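Local atomic coordinates of non-toxic crystal protein (Bacillus thuringiensis, PDB entry 2D42), a protein that is a non-toxic component of parasporal crystals that closely resembles beta-pore-forming toxins, though its own biological role is not established. Residues E8-I11 against Y12-Y16; R145-P148 against F149-A152; R183-P186 against D187-T191; R196-I199 against I200-L203. All blocks are in the same frame, centred on the assembly; numbering follows the deposited sequence.

Contact 1: residues E8-I11 against Y12-Y16; sequences ELEI and YGMQY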
ATOM      1  N   GLU A   8      21.009  13.568   6.585  1.00 29.18           N
ATOM      2  CA  GLU A   8      22.185  12.704   6.536  1.00 28.65           C
ATOM      3  C   GLU A   8      23.305  13.418   5.767  1.00 28.28           C
ATOM      4  O   GLU A   8      24.475  13.322   6.133  1.00 27.73           O
ATOM      5  CB  GLU A   8      21.863  11.377   5.833  1.00 29.09           C
ATOM      6  CG  GLU A   8      20.845  10.487   6.538  1.00 31.61           C
ATOM      7  CD  GLU A   8      21.313  10.009   7.909  1.00 30.65           C
ATOM      8  OE1 GLU A   8      22.472   9.552   8.030  1.00 30.66           O
ATOM      9  OE2 GLU A   8      20.510  10.079   8.863  1.00 31.99           O
ATOM     10  N   LEU A   9      22.933  14.122   4.699  1.00 26.39           N
ATOM     11  CA  LEU A   9      23.896  14.859   3.871  1.00 27.09           C
ATOM     12  C   LEU A   9      24.555  15.938   4.739  1.00 26.73           C
ATOM     13  O   LEU A   9      25.769  16.115   4.722  1.00 27.04           O
ATOM     14  CB  LEU A   9      23.179  15.508   2.671  1.00 25.07           C
ATOM     15  CG  LEU A   9      24.024  16.403   1.751  1.00 24.86           C
ATOM     16  CD1 LEU A   9      25.126  15.571   1.095  1.00 23.78           C
ATOM     17  CD2 LEU A   9      23.135  17.059   0.699  1.00 22.96           C
ATOM     18  N   GLU A  10      23.735  16.643   5.507  1.00 29.46           N
ATOM     19  CA  GLU A  10      24.226  17.688   6.398  1.00 32.69           C
ATOM     20  C   GLU A  10      25.188  17.082   7.432  1.00 32.15           C
ATOM     21  O   GLU A  10      26.265  17.626   7.683  1.00 33.66           O
ATOM     22  CB  GLU A  10      23.042  18.369   7.093  1.00 33.65           C
ATOM     23  CG  GLU A  10      23.391  19.614   7.891  1.00 37.80           C
ATOM     24  CD  GLU A  10      22.163  20.239   8.533  1.00 41.89           C
ATOM     25  OE1 GLU A  10      21.548  19.584   9.404  1.00 43.34           O
ATOM     26  OE2 GLU A  10      21.806  21.378   8.161  1.00 40.94           O
ATOM     27  N   ILE A  11      24.803  15.950   8.016  1.00 31.08           N
ATOM     28  CA  ILE A  11      25.645  15.281   9.010  1.00 31.07           C
ATOM     29  C   ILE A  11      26.981  14.892   8.391  1.00 31.06           C
ATOM     30  O   ILE A  11      28.040  15.086   8.988  1.00 30.29           O
ATOM     31  CB  ILE A  11      24.962  14.009   9.559  1.00 31.92           C
ATOM     32  CG1 ILE A  11      23.727  14.399  10.376  1.00 32.23           C
ATOM     33  CG2 ILE A  11      25.945  13.208  10.397  1.00 31.49           C
ATOM     34  CD1 ILE A  11      22.895  13.215  10.858  1.00 34.21           C
ATOM     35  N   TYR A  12      26.926  14.329   7.192  1.00 28.72           N
ATOM     36  CA  TYR A  12      28.137  13.933   6.498  1.00 28.76           C
ATOM     37  C   TYR A  12      29.041  15.146   6.254  1.00 30.17           C
ATOM     38  O   TYR A  12      30.246  15.080   6.469  1.00 28.79           O
ATOM     39  CB  TYR A  12      27.797  13.294   5.157  1.00 27.62           C
ATOM     40  CG  TYR A  12      29.013  13.034   4.307  1.00 30.71           C
ATOM     41  CD1 TYR A  12      29.757  11.866   4.459  1.00 31.39           C
ATOM     42  CD2 TYR A  12      29.435  13.967   3.356  1.00 31.73           C
ATOM     43  CE1 TYR A  12      30.891  11.630   3.681  1.00 34.07           C
ATOM     44  CE2 TYR A  12      30.568  13.743   2.574  1.00 32.42           C
ATOM     45  CZ  TYR A  12      31.289  12.573   2.739  1.00 35.17           C
ATOM     46  OH  TYR A  12      32.389  12.327   1.946  1.00 36.50           O
ATOM     47  N   GLY A  13      28.443  16.241   5.791  1.00 30.83           N
ATOM     48  CA  GLY A  13      29.197  17.451   5.509  1.00 33.94           C
ATOM     49  C   GLY A  13      29.818  18.079   6.741  1.00 35.26           C
ATOM     50  O   GLY A  13      30.941  18.571   6.694  1.00 34.82           O
ATOM     51  N   MET A  14      29.088  18.065   7.847  1.00 37.17           N
ATOM     52  CA  MET A  14      29.598  18.636   9.080  1.00 40.14           C
ATOM     53  C   MET A  14      30.800  17.865   9.613  1.00 41.34           C
ATOM     54  O   MET A  14      31.754  18.469  10.108  1.00 42.50           O
ATOM     55  CB  MET A  14      28.485  18.699  10.119  1.00 42.31           C
ATOM     56  CG  MET A  14      27.458  19.764   9.791  1.00 46.11           C
ATOM     57  SD  MET A  14      26.130  19.879  10.992  1.00 52.07           S
ATOM     58  CE  MET A  14      27.024  20.583  12.406  1.00 51.92           C
ATOM     59  N   GLN A  15      30.771  16.540   9.495  1.00 42.13           N
ATOM     60  CA  GLN A  15      31.884  15.717   9.964  1.00 42.34           C
ATOM     61  C   GLN A  15      33.063  15.839   9.006  1.00 42.06           C
ATOM     62  O   GLN A  15      34.219  15.869   9.430  1.00 40.53           O
ATOM     63  CB  GLN A  15      31.462  14.243  10.094  1.00 45.96           C
ATOM     64  CG  GLN A  15      31.095  13.529   8.781  1.00 50.26           C
ATOM     65  CD  GLN A  15      32.290  12.896   8.063  1.00 53.07           C
ATOM     66  OE1 GLN A  15      32.148  12.338   6.970  1.00 52.11           O
ATOM     67  NE2 GLN A  15      33.469  12.972   8.681  1.00 53.18           N
ATOM     68  N   TYR A  16      32.762  15.912   7.714  1.00 40.09           N
ATOM     69  CA  TYR A  16      33.797  16.036   6.698  1.00 40.12           C
ATOM     70  C   TYR A  16      34.553  17.350   6.903  1.00 40.66           C
ATOM     71  O   TYR A  16      35.781  17.398   6.790  1.00 40.04           O
ATOM     72  CB  TYR A  16      33.159  16.014   5.313  1.00 39.17           C
ATOM     73  CG  TYR A  16      34.143  16.010   4.169  1.00 39.72           C
ATOM     74  CD1 TYR A  16      34.568  14.814   3.592  1.00 40.24           C
ATOM     75  CD2 TYR A  16      34.621  17.204   3.637  1.00 39.84           C
ATOM     76  CE1 TYR A  16      35.439  14.811   2.506  1.00 41.46           C
ATOM     77  CE2 TYR A  16      35.488  17.215   2.557  1.00 39.75           C
ATOM     78  CZ  TYR A  16      35.890  16.018   1.992  1.00 42.55           C
ATOM     79  OH  TYR A  16      36.717  16.038   0.894  1.00 43.83           O
TER
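Glu10 and Met14 meet one helical turn apart on helix 5-19, their side chains running alongside each other and pointing the same way. The touch is loose: Glu10 CG lies 4.1 Å from Met14 SD. Met14 CG stands beside its own backbone N (chi1 -72°), which brings it 3.2 Å from Glu10 O, while the extended chain of Glu10 carries its carboxylate away from the sulfur to a salt bridge with Arg7.

Backbone bonds carry most of the remainder. Tyr12 N donates to Glu8 O at 2.9 Å, and Gly13, Met14 and Gln15 repeat the i to i+4 pattern on Leu9, Glu10 and Ile11; the last, Gln15 N to Ile11 O, is 3.1 Å. Gln15 CG folds back over the same acceptor, 3.4 Å from Ile11 O. Glu8 O is shared, since Asn206 ND2 also donates to it.

The apolar side belongs to Leu9 and Tyr12, which turn to strands 189-198 and 150-185, the Tyr12 ring also meeting helix 199-206. The helix is therefore amphipathic, with Leu9 and Gly13 buried while Met14 and Gln15 are exposed, and regular backbone bonding rather than side-chain pairing holds this turn together.

Contact 2: residues R145-P148 against F149-A152; sequences RVPP and FHRA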
ATOM      1  N   ARG A 145     -36.647 -22.563 -10.724  1.00 33.03           N
ATOM      2  CA  ARG A 145     -37.950 -23.004 -11.174  1.00 33.27           C
ATOM      3  C   ARG A 145     -38.889 -22.777 -10.014  1.00 31.10           C
ATOM      4  O   ARG A 145     -38.739 -23.379  -8.953  1.00 31.25           O
ATOM      5  CB  ARG A 145     -37.935 -24.486 -11.556  1.00 38.36           C
ATOM      6  CG  ARG A 145     -39.307 -25.007 -11.959  1.00 43.86           C
ATOM      7  CD  ARG A 145     -39.232 -26.407 -12.554  1.00 49.67           C
ATOM      8  NE  ARG A 145     -38.467 -26.419 -13.799  1.00 54.27           N
ATOM      9  CZ  ARG A 145     -38.313 -27.487 -14.575  1.00 57.31           C
ATOM     10  NH1 ARG A 145     -38.872 -28.644 -14.237  1.00 57.97           N
ATOM     11  NH2 ARG A 145     -37.604 -27.398 -15.693  1.00 58.35           N
ATOM     12  N   VAL A 146     -39.853 -21.888 -10.205  1.00 29.00           N
ATOM     13  CA  VAL A 146     -40.793 -21.591  -9.143  1.00 28.26           C
ATOM     14  C   VAL A 146     -42.075 -22.375  -9.330  1.00 30.40           C
ATOM     15  O   VAL A 146     -42.850 -22.109 -10.251  1.00 30.60           O
ATOM     16  CB  VAL A 146     -41.144 -20.101  -9.092  1.00 26.40           C
ATOM     17  CG1 VAL A 146     -41.967 -19.824  -7.850  1.00 23.85           C
ATOM     18  CG2 VAL A 146     -39.868 -19.265  -9.107  1.00 24.85           C
ATOM     19  N   PRO A 147     -42.314 -23.352  -8.449  1.00 32.17           N
ATOM     20  CA  PRO A 147     -43.504 -24.203  -8.491  1.00 34.54           C
ATOM     21  C   PRO A 147     -44.785 -23.402  -8.318  1.00 36.09           C
ATOM     22  O   PRO A 147     -44.779 -22.318  -7.736  1.00 35.95           O
ATOM     23  CB  PRO A 147     -43.282 -25.167  -7.328  1.00 34.23           C
ATOM     24  CG  PRO A 147     -41.774 -25.218  -7.210  1.00 34.00           C
ATOM     25  CD  PRO A 147     -41.411 -23.772  -7.367  1.00 30.27           C
ATOM     26  N   PRO A 148     -45.907 -23.934  -8.821  1.00 37.52           N
ATOM     27  CA  PRO A 148     -47.193 -23.247  -8.703  1.00 37.02           C
ATOM     28  C   PRO A 148     -47.471 -22.830  -7.261  1.00 36.73           C
ATOM     29  O   PRO A 148     -47.156 -23.560  -6.322  1.00 37.08           O
ATOM     30  CB  PRO A 148     -48.182 -24.298  -9.198  1.00 37.71           C
ATOM     31  CG  PRO A 148     -47.389 -25.003 -10.256  1.00 38.52           C
ATOM     32  CD  PRO A 148     -46.049 -25.190  -9.581  1.00 38.47           C
ATOM     33  N   PHE A 149     -48.046 -21.647  -7.091  1.00 35.85           N
ATOM     34  CA  PHE A 149     -48.385 -21.138  -5.770  1.00 36.82           C
ATOM     35  C   PHE A 149     -47.231 -21.154  -4.761  1.00 35.57           C
ATOM     36  O   PHE A 149     -47.416 -21.477  -3.583  1.00 33.38           O
ATOM     37  CB  PHE A 149     -49.582 -21.918  -5.232  1.00 39.23           C
ATOM     38  CG  PHE A 149     -50.810 -21.814  -6.104  1.00 44.90           C
ATOM     39  CD1 PHE A 149     -51.587 -20.656  -6.106  1.00 44.95           C
ATOM     40  CD2 PHE A 149     -51.184 -22.870  -6.932  1.00 45.75           C
ATOM     41  CE1 PHE A 149     -52.717 -20.554  -6.919  1.00 46.54           C
ATOM     42  CE2 PHE A 149     -52.315 -22.776  -7.750  1.00 46.92           C
ATOM     43  CZ  PHE A 149     -53.080 -21.618  -7.742  1.00 46.06           C
ATOM     44  N   HIS A 150     -46.047 -20.784  -5.238  1.00 35.05           N
ATOM     45  CA  HIS A 150     -44.835 -20.711  -4.423  1.00 35.38           C
ATOM     46  C   HIS A 150     -44.156 -19.357  -4.657  1.00 35.52           C
ATOM     47  O   HIS A 150     -44.453 -18.659  -5.629  1.00 34.46           O
ATOM     48  CB  HIS A 150     -43.839 -21.802  -4.829  1.00 37.42           C
ATOM     49  CG  HIS A 150     -44.094 -23.137  -4.207  1.00 40.56           C
ATOM     50  ND1 HIS A 150     -45.242 -23.866  -4.440  1.00 42.50           N
ATOM     51  CD2 HIS A 150     -43.335 -23.887  -3.372  1.00 42.06           C
ATOM     52  CE1 HIS A 150     -45.177 -25.007  -3.777  1.00 42.24           C
ATOM     53  NE2 HIS A 150     -44.030 -25.045  -3.122  1.00 41.66           N
ATOM     54  N   ARG A 151     -43.250 -18.986  -3.763  1.00 34.03           N
ATOM     55  CA  ARG A 151     -42.509 -17.745  -3.929  1.00 33.80           C
ATOM     56  C   ARG A 151     -41.039 -18.112  -3.789  1.00 32.73           C
ATOM     57  O   ARG A 151     -40.686 -19.006  -3.006  1.00 30.50           O
ATOM     58  CB  ARG A 151     -42.881 -16.709  -2.859  1.00 35.34           C
ATOM     59  CG  ARG A 151     -42.234 -16.942  -1.505  1.00 39.46           C
ATOM     60  CD  ARG A 151     -42.223 -15.671  -0.650  1.00 40.22           C
ATOM     61  NE  ARG A 151     -43.567 -15.212  -0.335  1.00 44.32           N
ATOM     62  CZ  ARG A 151     -44.432 -15.897   0.408  1.00 48.60           C
ATOM     63  NH1 ARG A 151     -44.087 -17.072   0.918  1.00 48.71           N
ATOM     64  NH2 ARG A 151     -45.648 -15.414   0.632  1.00 48.41           N
ATOM     65  N   ALA A 152     -40.191 -17.443  -4.565  1.00 28.08           N
ATOM     66  CA  ALA A 152     -38.757 -17.680  -4.503  1.00 27.92           C
ATOM     67  C   ALA A 152     -38.099 -16.418  -3.974  1.00 27.81           C
ATOM     68  O   ALA A 152     -38.313 -15.322  -4.498  1.00 26.82           O
ATOM     69  CB  ALA A 152     -38.202 -18.019  -5.885  1.00 24.83           C
TER
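The chain reverses through a type II beta turn from Pro147 to His150, with Pro148 and Phe149 at the two central positions and Phe149 in a left-handed conformation (phi 52°). Across this turn the imidazole of His150 is held on two sides. At its edge, ND1 donates to Pro148 O at 2.7 Å; the oxygen lies in the ring plane, whereas the nitrogen sits well above the plane of the proline carbonyl. As the donor, ND1 carries a proton. Over one face comes Pro147 CB, a CH-pi contact 3.8 Å from the ring centroid and displaced toward the rim, with the two side chains crossing at about a right angle. His150 CG lies beside its own backbone N (chi1 -83°), which lays the ring back over the prolines, and CB is pressed to 3.1 Å from Pro147 O.

Van der Waals contacts extend the join away from the turn. Val146 sends its two methyls to different partners: CG1 approaches His150 O at 3.5 Å, and CG2 makes an apolar contact with Ala152 CB at 3.8 Å. At the outer corner Pro148 CB brushes Phe149 CD2 at 4.0 Å, and the Phe149 ring stacks with His248. The turn links strand 129-146 to strand 150-185; Val146 bonds through its backbone with Leu71, Ala152 with Ile63, and strand 219-244 packs Ile242 against both Pro147 and His150.

Contact 3: residues R183-P186 against D187-T191; sequences RTLP and DNSYT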
ATOM      1  N   ARG A 183      37.452  27.890   3.479  1.00 36.92           N
ATOM      2  CA  ARG A 183      38.608  28.106   4.326  1.00 35.84           C
ATOM      3  C   ARG A 183      38.739  29.609   4.465  1.00 35.19           C
ATOM      4  O   ARG A 183      38.877  30.320   3.468  1.00 31.32           O
ATOM      5  CB  ARG A 183      39.883  27.579   3.680  1.00 38.26           C
ATOM      6  CG  ARG A 183      40.180  26.119   3.899  1.00 41.49           C
ATOM      7  CD  ARG A 183      41.522  25.809   3.260  1.00 44.31           C
ATOM      8  NE  ARG A 183      42.614  26.560   3.881  1.00 43.53           N
ATOM      9  CZ  ARG A 183      43.626  27.101   3.209  1.00 44.37           C
ATOM     10  NH1 ARG A 183      43.684  26.983   1.889  1.00 46.97           N
ATOM     11  NH2 ARG A 183      44.590  27.744   3.853  1.00 44.94           N
ATOM     12  N   THR A 184      38.677  30.084   5.699  1.00 33.48           N
ATOM     13  CA  THR A 184      38.809  31.497   5.985  1.00 34.65           C
ATOM     14  C   THR A 184      40.274  31.873   5.786  1.00 33.84           C
ATOM     15  O   THR A 184      41.166  31.153   6.237  1.00 34.05           O
ATOM     16  CB  THR A 184      38.398  31.779   7.432  1.00 35.21           C
ATOM     17  OG1 THR A 184      37.003  31.486   7.583  1.00 40.16           O
ATOM     18  CG2 THR A 184      38.657  33.232   7.798  1.00 38.36           C
ATOM     19  N   LEU A 185      40.516  32.981   5.095  1.00 32.38           N
ATOM     20  CA  LEU A 185      41.876  33.449   4.836  1.00 31.39           C
ATOM     21  C   LEU A 185      42.097  34.848   5.412  1.00 31.40           C
ATOM     22  O   LEU A 185      41.164  35.471   5.917  1.00 31.38           O
ATOM     23  CB  LEU A 185      42.158  33.431   3.333  1.00 30.85           C
ATOM     24  CG  LEU A 185      42.225  32.023   2.728  1.00 32.46           C
ATOM     25  CD1 LEU A 185      42.285  32.101   1.218  1.00 31.67           C
ATOM     26  CD2 LEU A 185      43.442  31.289   3.286  1.00 34.14           C
ATOM     27  N   PRO A 186      43.342  35.355   5.361  1.00 31.87           N
ATOM     28  CA  PRO A 186      43.624  36.690   5.902  1.00 31.36           C
ATOM     29  C   PRO A 186      42.936  37.853   5.181  1.00 30.83           C
ATOM     30  O   PRO A 186      42.539  37.746   4.021  1.00 29.01           O
ATOM     31  CB  PRO A 186      45.147  36.784   5.811  1.00 32.46           C
ATOM     32  CG  PRO A 186      45.584  35.358   5.958  1.00 30.91           C
ATOM     33  CD  PRO A 186      44.598  34.640   5.068  1.00 31.57           C
ATOM     34  N   ASP A 187      42.800  38.966   5.895  1.00 32.63           N
ATOM     35  CA  ASP A 187      42.191  40.177   5.358  1.00 31.27           C
ATOM     36  C   ASP A 187      40.803  39.970   4.763  1.00 31.13           C
ATOM     37  O   ASP A 187      40.551  40.323   3.606  1.00 30.99           O
ATOM     38  CB  ASP A 187      43.127  40.786   4.314  1.00 31.65           C
ATOM     39  CG  ASP A 187      44.553  40.892   4.815  1.00 33.02           C
ATOM     40  OD1 ASP A 187      44.766  41.499   5.884  1.00 33.49           O
ATOM     41  OD2 ASP A 187      45.461  40.362   4.145  1.00 34.45           O
ATOM     42  N   ASN A 188      39.906  39.400   5.567  1.00 30.26           N
ATOM     43  CA  ASN A 188      38.519  39.159   5.169  1.00 30.95           C
ATOM     44  C   ASN A 188      38.355  38.407   3.867  1.00 28.82           C
ATOM     45  O   ASN A 188      37.503  38.761   3.055  1.00 28.47           O
ATOM     46  CB  ASN A 188      37.764  40.482   5.038  1.00 33.11           C
ATOM     47  CG  ASN A 188      37.899  41.349   6.266  1.00 37.61           C
ATOM     48  OD1 ASN A 188      37.536  40.942   7.369  1.00 36.43           O
ATOM     49  ND2 ASN A 188      38.425  42.555   6.082  1.00 39.76           N
ATOM     50  N   SER A 189      39.159  37.378   3.656  1.00 26.84           N
ATOM     51  CA  SER A 189      39.043  36.615   2.431  1.00 28.53           C
ATOM     52  C   SER A 189      38.778  35.161   2.762  1.00 27.50           C
ATOM     53  O   SER A 189      38.795  34.767   3.923  1.00 28.87           O
ATOM     54  CB  SER A 189      40.318  36.744   1.591  1.00 29.33           C
ATOM     55  OG  SER A 189      41.412  36.098   2.218  1.00 34.36           O
ATOM     56  N   TYR A 190      38.542  34.364   1.731  1.00 28.05           N
ATOM     57  CA  TYR A 190      38.256  32.952   1.911  1.00 29.43           C
ATOM     58  C   TYR A 190      38.327  32.251   0.569  1.00 30.33           C
ATOM     59  O   TYR A 190      38.369  32.885  -0.490  1.00 29.75           O
ATOM     60  CB  TYR A 190      36.848  32.774   2.491  1.00 30.68           C
ATOM     61  CG  TYR A 190      35.750  33.228   1.546  1.00 31.25           C
ATOM     62  CD1 TYR A 190      35.256  32.376   0.555  1.00 31.88           C
ATOM     63  CD2 TYR A 190      35.245  34.533   1.604  1.00 32.15           C
ATOM     64  CE1 TYR A 190      34.288  32.810  -0.357  1.00 33.09           C
ATOM     65  CE2 TYR A 190      34.277  34.979   0.694  1.00 31.30           C
ATOM     66  CZ  TYR A 190      33.807  34.111  -0.282  1.00 33.56           C
ATOM     67  OH  TYR A 190      32.864  34.542  -1.189  1.00 36.28           O
ATOM     68  N   THR A 191      38.366  30.932   0.626  1.00 30.49           N
ATOM     69  CA  THR A 191      38.373  30.118  -0.571  1.00 32.68           C
ATOM     70  C   THR A 191      37.277  29.095  -0.290  1.00 34.39           C
ATOM     71  O   THR A 191      37.174  28.562   0.817  1.00 34.46           O
ATOM     72  CB  THR A 191      39.744  29.452  -0.787  1.00 33.03           C
ATOM     73  OG1 THR A 191      39.670  28.573  -1.912  1.00 36.98           O
ATOM     74  CG2 THR A 191      40.172  28.681   0.453  1.00 36.95           C
TER
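Ser189 OG sits between its backbone N and carbonyl carbon (chi1 68°), a torsion that turns the hydroxyl back across the loop to donate to Pro186 O at 2.7 Å. Ser189 OG also lies 3.0 Å from Leu185 CB, between the proline carbonyl and the leucine side chain. Thr191 places CG2, rather than OG1, in the equivalent position, and this methyl reaches Arg183 CB at 3.4 Å; the two side chains lie alongside and point the same way. Leu185 CD1 comes up to the same methyl at 4.1 Å, its side chain slanting across that of Thr191.

These contacts close the beta hairpin of strands 150-185 and 189-198. The antiparallel ladder has hydrogen-bonded pairs at Arg183 with Thr191 and Leu185 with Ser189, and a non-hydrogen-bonded pair at Thr184 with Tyr190 between them. Arg183 and Thr191 exchange both backbone bonds, N to O in each direction, whereas the Leu185 pair contributes Leu185 N to Ser189 O at 2.7 Å, the donor standing 45° out of the carbonyl plane. Tyr190 CA adds a CH...O contact of 3.1 Å to Arg183 O. Asp187 and Asn188 take the bend in successive left-handed conformations, the Asp187 carboxylate leaning over the Pro186 carbonyl carbon. Arg183, Leu185, Ser189 and Thr191 project from one face of the ladder, with Thr184 and Tyr190 on the other.

Contact 4: residues R196-I199 against I200-L203; sequences RVNI and IDVL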
ATOM      1  N   ARG A 196      30.730  17.517  -4.787  1.00 35.15           N
ATOM      2  CA  ARG A 196      29.519  16.795  -5.200  1.00 35.58           C
ATOM      3  C   ARG A 196      29.728  15.389  -4.656  1.00 34.85           C
ATOM      4  O   ARG A 196      30.703  14.731  -5.011  1.00 35.30           O
ATOM      5  CB  ARG A 196      29.365  16.709  -6.721  1.00 36.94           C
ATOM      6  CG  ARG A 196      28.227  15.776  -7.149  1.00 37.97           C
ATOM      7  CD  ARG A 196      28.202  15.510  -8.657  1.00 38.68           C
ATOM      8  NE  ARG A 196      27.806  16.690  -9.408  1.00 40.27           N
ATOM      9  CZ  ARG A 196      28.587  17.328 -10.272  1.00 43.97           C
ATOM     10  NH1 ARG A 196      29.819  16.896 -10.507  1.00 44.72           N
ATOM     11  NH2 ARG A 196      28.139  18.413 -10.889  1.00 43.81           N
ATOM     12  N   VAL A 197      28.827  14.939  -3.789  1.00 32.97           N
ATOM     13  CA  VAL A 197      28.953  13.615  -3.193  1.00 32.76           C
ATOM     14  C   VAL A 197      27.849  12.668  -3.618  1.00 32.40           C
ATOM     15  O   VAL A 197      26.719  13.085  -3.878  1.00 32.28           O
ATOM     16  CB  VAL A 197      28.927  13.684  -1.653  1.00 35.17           C
ATOM     17  CG1 VAL A 197      30.067  14.557  -1.153  1.00 37.04           C
ATOM     18  CG2 VAL A 197      27.580  14.232  -1.176  1.00 33.54           C
ATOM     19  N   ASN A 198      28.186  11.386  -3.681  1.00 31.33           N
ATOM     20  CA  ASN A 198      27.221  10.369  -4.045  1.00 31.19           C
ATOM     21  C   ASN A 198      26.484  10.059  -2.741  1.00 31.13           C
ATOM     22  O   ASN A 198      27.116   9.894  -1.691  1.00 29.98           O
ATOM     23  CB  ASN A 198      27.946   9.124  -4.551  1.00 33.81           C
ATOM     24  CG  ASN A 198      27.014   8.137  -5.224  1.00 35.49           C
ATOM     25  OD1 ASN A 198      25.891   7.905  -4.769  1.00 34.45           O
ATOM     26  ND2 ASN A 198      27.486   7.536  -6.308  1.00 32.94           N
ATOM     27  N   ILE A 199      25.158   9.990  -2.794  1.00 30.35           N
ATOM     28  CA  ILE A 199      24.389   9.707  -1.587  1.00 28.82           C
ATOM     29  C   ILE A 199      24.768   8.363  -0.957  1.00 28.03           C
ATOM     30  O   ILE A 199      24.626   8.183   0.250  1.00 26.80           O
ATOM     31  CB  ILE A 199      22.863   9.740  -1.867  1.00 30.20           C
ATOM     32  CG1 ILE A 199      22.090   9.731  -0.540  1.00 31.13           C
ATOM     33  CG2 ILE A 199      22.450   8.533  -2.720  1.00 29.10           C
ATOM     34  CD1 ILE A 199      22.374  10.942   0.355  1.00 33.41           C
ATOM     35  N   ILE A 200      25.265   7.421  -1.758  1.00 29.16           N
ATOM     36  CA  ILE A 200      25.640   6.122  -1.199  1.00 30.04           C
ATOM     37  C   ILE A 200      26.862   6.239  -0.292  1.00 31.35           C
ATOM     38  O   ILE A 200      27.002   5.491   0.679  1.00 30.08           O
ATOM     39  CB  ILE A 200      25.928   5.071  -2.305  1.00 32.80           C
ATOM     40  CG1 ILE A 200      27.208   5.426  -3.063  1.00 33.48           C
ATOM     41  CG2 ILE A 200      24.735   4.982  -3.260  1.00 32.09           C
ATOM     42  CD1 ILE A 200      27.618   4.378  -4.085  1.00 36.58           C
ATOM     43  N   ASP A 201      27.748   7.185  -0.600  1.00 31.08           N
ATOM     44  CA  ASP A 201      28.940   7.378   0.213  1.00 31.36           C
ATOM     45  C   ASP A 201      28.570   8.064   1.518  1.00 31.71           C
ATOM     46  O   ASP A 201      29.207   7.843   2.551  1.00 34.19           O
ATOM     47  CB  ASP A 201      29.979   8.202  -0.544  1.00 32.54           C
ATOM     48  CG  ASP A 201      30.480   7.503  -1.796  1.00 34.76           C
ATOM     49  OD1 ASP A 201      30.862   6.316  -1.708  1.00 36.88           O
ATOM     50  OD2 ASP A 201      30.497   8.141  -2.869  1.00 37.21           O
ATOM     51  N   VAL A 202      27.532   8.893   1.469  1.00 30.53           N
ATOM     52  CA  VAL A 202      27.055   9.598   2.658  1.00 30.52           C
ATOM     53  C   VAL A 202      26.470   8.587   3.649  1.00 30.40           C
ATOM     54  O   VAL A 202      26.796   8.604   4.839  1.00 30.39           O
ATOM     55  CB  VAL A 202      25.958  10.626   2.293  1.00 29.89           C
ATOM     56  CG1 VAL A 202      25.309  11.177   3.553  1.00 29.19           C
ATOM     57  CG2 VAL A 202      26.560  11.754   1.478  1.00 31.13           C
ATOM     58  N   LEU A 203      25.607   7.711   3.139  1.00 29.67           N
ATOM     59  CA  LEU A 203      24.952   6.685   3.947  1.00 29.02           C
ATOM     60  C   LEU A 203      25.969   5.713   4.516  1.00 29.74           C
ATOM     61  O   LEU A 203      25.874   5.295   5.667  1.00 30.46           O
ATOM     62  CB  LEU A 203      23.926   5.922   3.097  1.00 27.16           C
ATOM     63  CG  LEU A 203      22.758   6.766   2.570  1.00 25.16           C
ATOM     64  CD1 LEU A 203      21.980   6.009   1.513  1.00 26.05           C
ATOM     65  CD2 LEU A 203      21.861   7.156   3.732  1.00 27.96           C
TER
HETATM   66  O   HOH W   1      30.943  10.794  -3.163  1.00 39.97           O
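Asn198 O is gripped by two backbone donors at the start of the helix: Asp201 N at 3.0 Å, from well above the carbonyl plane, and Val202 N more weakly at 3.3 Å. Asn198 is the N-cap residue, and its side chain makes the capping bond. With CG anti to the backbone N (chi1 -168°), Asn198 OD1 accepts from Ile200 N at 3.1 Å in an almost straight bond, 172° at the hydrogen, though the donor again stands above the amide plane. The other half of that amide is engaged as well, since ND2 bonds to Asn218 OD1, fixing its rotation. Ile200 CG1 packs 3.3 Å from Asn198 OD1, crossing the amide at a slant. A water closes the other side of the cap, accepting from Asn198 N and donating to Asp201 OD2 at 2.7 Å. Leu203 N to Ile199 O is the next i to i+4 bond and the first full-strength one.

The apolar chains fill in around this polar start. Val197 CG2 meets Val202 CG2 at 3.8 Å, the side chains at about a right angle, and Ile199 CD1 touches Val202 CB at 4.1 Å. Strand 189-198 thus passes straight into helix 199-206. Val197 and Ile199 bond through their backbones with Gly177 and Gly175 of strand 150-185, Val197 and Val202 face Tyr12 of helix 5-19, and Ile200 and Leu203 pack on strand 211-214.

How the contacts relate
Along the chain the order is contacts 1, 2, 3, 4. Contacts 1, 3 and 4 gather toward one end of the elongated molecule, with contact 2 on the opposite side of its centre. Contact 2 opens strand 150-185 and contact 3 closes it, their centres about 100 Å apart, so one long strand, broken on the way, spans most of the protein. Strand 189-198 then returns from contact 3 to contact 4, about 28 Å between centres. Contacts 1 and 4 touch: Leu9 CD1, 3.6 Å from Val197 CG2, joins helix 5-19 to strand 189-198, and Tyr12 CB, 3.6 Å from Val202 CG1, to helix 199-206. Such a long beta-rich body agrees with the resemblance to beta-pore-forming toxins.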